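Local atomic coordinates of hemolysin (Xylella fastidiosa, PDB entry 2R8D), a protein that is probably a CBS-domain membrane protein of the CorC/HlyC family that may bind flavin adenine dinucleotide; its transporter-associated domain binds divalent metal ions. Residues 62-67 and 75-80. Numbering follows the deposited sequence.
Sequences PHVGEY and IEIVDL. With MG (magnesium ion), chain C; MN (manganese (II) ion), chain B.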
loop_
_atom_site.group_PDB
_atom_site.type_symbol
_atom_site.label_atom_id
_atom_site.label_comp_id
_atom_site.label_asym_id
_atom_site.label_seq_id
_atom_site.Cartn_x
_atom_site.Cartn_y
_atom_site.Cartn_z
ATOM N N PRO A 62 -13.932 -3.253 3.241
ATOM C CA PRO A 62 -13.002 -4.340 3.574
ATOM C C PRO A 62 -11.843 -3.920 4.501
ATOM O O PRO A 62 -11.528 -2.729 4.601
ATOM C CB PRO A 62 -12.466 -4.777 2.209
ATOM C CG PRO A 62 -12.517 -3.530 1.373
ATOM C CD PRO A 62 -13.705 -2.710 1.885
ATOM N N HIS A 63 -11.227 -4.895 5.178
ATOM C CA HIS A 63 -9.998 -4.660 5.907
ATOM C C HIS A 63 -8.834 -4.528 4.923
ATOM O O HIS A 63 -8.822 -5.129 3.851
ATOM C CB HIS A 63 -9.692 -5.834 6.851
ATOM C CG HIS A 63 -10.668 -5.995 7.968
ATOM N ND1 HIS A 63 -11.953 -6.461 7.779
ATOM C CD2 HIS A 63 -10.524 -5.818 9.305
ATOM C CE1 HIS A 63 -12.572 -6.523 8.943
ATOM N NE2 HIS A 63 -11.725 -6.148 9.887
ATOM N N VAL A 64 -7.838 -3.736 5.295
ATOM C CA VAL A 64 -6.560 -3.791 4.629
ATOM C C VAL A 64 -6.059 -5.241 4.641
ATOM O O VAL A 64 -6.231 -5.947 5.625
ATOM C CB VAL A 64 -5.574 -2.816 5.309
ATOM C CG1 VAL A 64 -4.170 -2.998 4.800
ATOM C CG2 VAL A 64 -6.055 -1.369 5.100
ATOM N N GLY A 65 -5.500 -5.678 3.514
ATOM C CA GLY A 65 -4.996 -7.022 3.359
ATOM C C GLY A 65 -5.995 -7.979 2.748
ATOM O O GLY A 65 -5.617 -9.041 2.279
ATOM N N GLU A 66 -7.278 -7.630 2.766
ATOM C CA GLU A 66 -8.265 -8.418 2.011
ATOM C C GLU A 66 -8.048 -8.228 0.517
ATOM O O GLU A 66 -7.563 -7.178 0.088
ATOM C CB GLU A 66 -9.688 -8.037 2.372
ATOM C CG GLU A 66 -10.064 -8.396 3.805
ATOM C CD GLU A 66 -11.554 -8.393 3.993
ATOM O OE1 GLU A 66 -12.210 -9.389 3.587
ATOM O OE2 GLU A 66 -12.075 -7.403 4.550
ATOM N N TYR A 67 -8.387 -9.253 -0.252
ATOM C CA TYR A 67 -8.176 -9.229 -1.690
ATOM C C TYR A 67 -9.218 -10.045 -2.425
ATOM O O TYR A 67 -9.904 -10.891 -1.836
ATOM C CB TYR A 67 -6.761 -9.715 -2.047
ATOM C CG TYR A 67 -6.498 -11.137 -1.683
ATOM C CD1 TYR A 67 -6.844 -12.178 -2.557
ATOM C CD2 TYR A 67 -5.933 -11.464 -0.453
ATOM C CE1 TYR A 67 -6.596 -13.491 -2.242
ATOM C CE2 TYR A 67 -5.684 -12.772 -0.121
ATOM C CZ TYR A 67 -6.022 -13.786 -1.021
ATOM O OH TYR A 67 -5.796 -15.092 -0.686
ATOM N N ILE A 75 -6.508 -8.033 -6.712
ATOM C CA ILE A 75 -6.693 -6.711 -6.172
ATOM C C ILE A 75 -6.684 -6.843 -4.642
ATOM O O ILE A 75 -7.510 -7.562 -4.081
ATOM C CB ILE A 75 -8.069 -6.122 -6.627
ATOM C CG1 ILE A 75 -8.187 -6.168 -8.185
ATOM C CG2 ILE A 75 -8.317 -4.729 -5.949
ATOM C CD1 ILE A 75 -9.451 -5.573 -8.751
ATOM N N GLU A 76 -5.763 -6.145 -3.983
ATOM C CA GLU A 76 -5.617 -6.190 -2.510
ATOM C C GLU A 76 -5.733 -4.781 -1.960
ATOM O O GLU A 76 -5.154 -3.849 -2.522
ATOM C CB GLU A 76 -4.254 -6.810 -2.130
ATOM C CG GLU A 76 -3.976 -6.847 -0.624
ATOM C CD GLU A 76 -2.605 -7.411 -0.255
ATOM O OE1 GLU A 76 -1.848 -7.902 -1.155
ATOM O OE2 GLU A 76 -2.265 -7.367 0.953
ATOM N N ILE A 77 -6.503 -4.609 -0.878
ATOM C CA ILE A 77 -6.605 -3.317 -0.205
ATOM C C ILE A 77 -5.328 -3.075 0.575
ATOM O O ILE A 77 -4.922 -3.933 1.348
ATOM C CB ILE A 77 -7.751 -3.320 0.831
ATOM C CG1 ILE A 77 -9.072 -3.879 0.232
ATOM C CG2 ILE A 77 -7.885 -1.943 1.534
ATOM C CD1 ILE A 77 -9.588 -3.218 -0.990
ATOM N N VAL A 78 -4.668 -1.941 0.368
ATOM C CA VAL A 78 -3.405 -1.702 1.113
ATOM C C VAL A 78 -3.459 -0.488 2.030
ATOM O O VAL A 78 -2.654 -0.368 2.946
ATOM C CB VAL A 78 -2.113 -1.705 0.224
ATOM C CG1 VAL A 78 -1.864 -3.115 -0.355
ATOM C CG2 VAL A 78 -2.141 -0.667 -0.840
ATOM N N ASP A 79 -4.418 0.392 1.777
ATOM C CA ASP A 79 -4.625 1.589 2.601
ATOM C C ASP A 79 -6.103 1.993 2.654
ATOM O O ASP A 79 -6.737 2.239 1.614
ATOM C CB ASP A 79 -3.761 2.745 2.066
ATOM C CG ASP A 79 -3.929 4.019 2.879
ATOM O OD1 ASP A 79 -3.742 3.983 4.101
ATOM O OD2 ASP A 79 -4.309 5.054 2.309
ATOM N N LEU A 80 -6.644 2.061 3.871
ATOM C CA LEU A 80 -8.026 2.455 4.099
ATOM C C LEU A 80 -8.052 3.711 4.974
ATOM O O LEU A 80 -7.633 3.661 6.143
ATOM C CB LEU A 80 -8.773 1.290 4.787
ATOM C CG LEU A 80 -10.248 1.405 5.147
ATOM C CD1 LEU A 80 -11.157 1.398 3.867
ATOM C CD2 LEU A 80 -10.643 0.307 6.164
HETATM MG MG MG C . -4.015 5.502 5.628
HETATM MN MN MN B . -3.881 7.068 2.240
HETATM O O HOH W 1 -2.834 -9.898 2.163
HETATM O O HOH W 2 -5.120 4.517 6.950
HETATM O O HOH W 3 -4.177 7.298 6.996
HETATM O O HOH W 4 -2.142 5.070 6.656
#
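Ile77 pairs through both its backbone polar groups with the type II turn from His63 to Glu66: its N-H meets Glu66 O at 2.9 Å, nearly in line with the carbonyl (C=O...N 177°), and its O accepts from Gly65 N at 2.8 Å. Next to this pair Tyr67 and Glu76 form an antiparallel non-hydrogen-bonded bridge, their CB atoms 3.8 Å apart on one face. Gly65, with phi at +94°, occupies the third position of the turn. The two branches of Ile77 divide the apolar contact. CG2, anti to the backbone N, packs against Val64, whereas CG1 reaches Pro62 CG at 3.6 Å, the two side chains crossing at about a right angle. Val64 forks likewise: CG1 touches the carbonyl oxygens of Ile77 and Val78, and CG2 sits 3.8 Å from Leu80 CB as these side chains run past each other in opposite directions. The extended Glu76 chain runs alongside Gly65 and Glu66, its OE2 3.7 Å from Gly65 CA, and one water donates to both OE2 and Gly65 O; OE2 also forms a salt bridge with Arg15 of the second subunit. On the turn's outer side, Glu66 OE2 accepts His63 N at 2.7 Å and pairs with Arg60. Further along the chain, Asp79 bridges magnesium through OD1 and manganese through OD2, the manganese being shared with Asp79 of the second subunit. Within the transporter-associated domain, the contact thus joins the loop following helix 50-58 to the exit of strand 73-76, with Ile77 also touching Cys54 of that helix and Ile85 of strand 84-85.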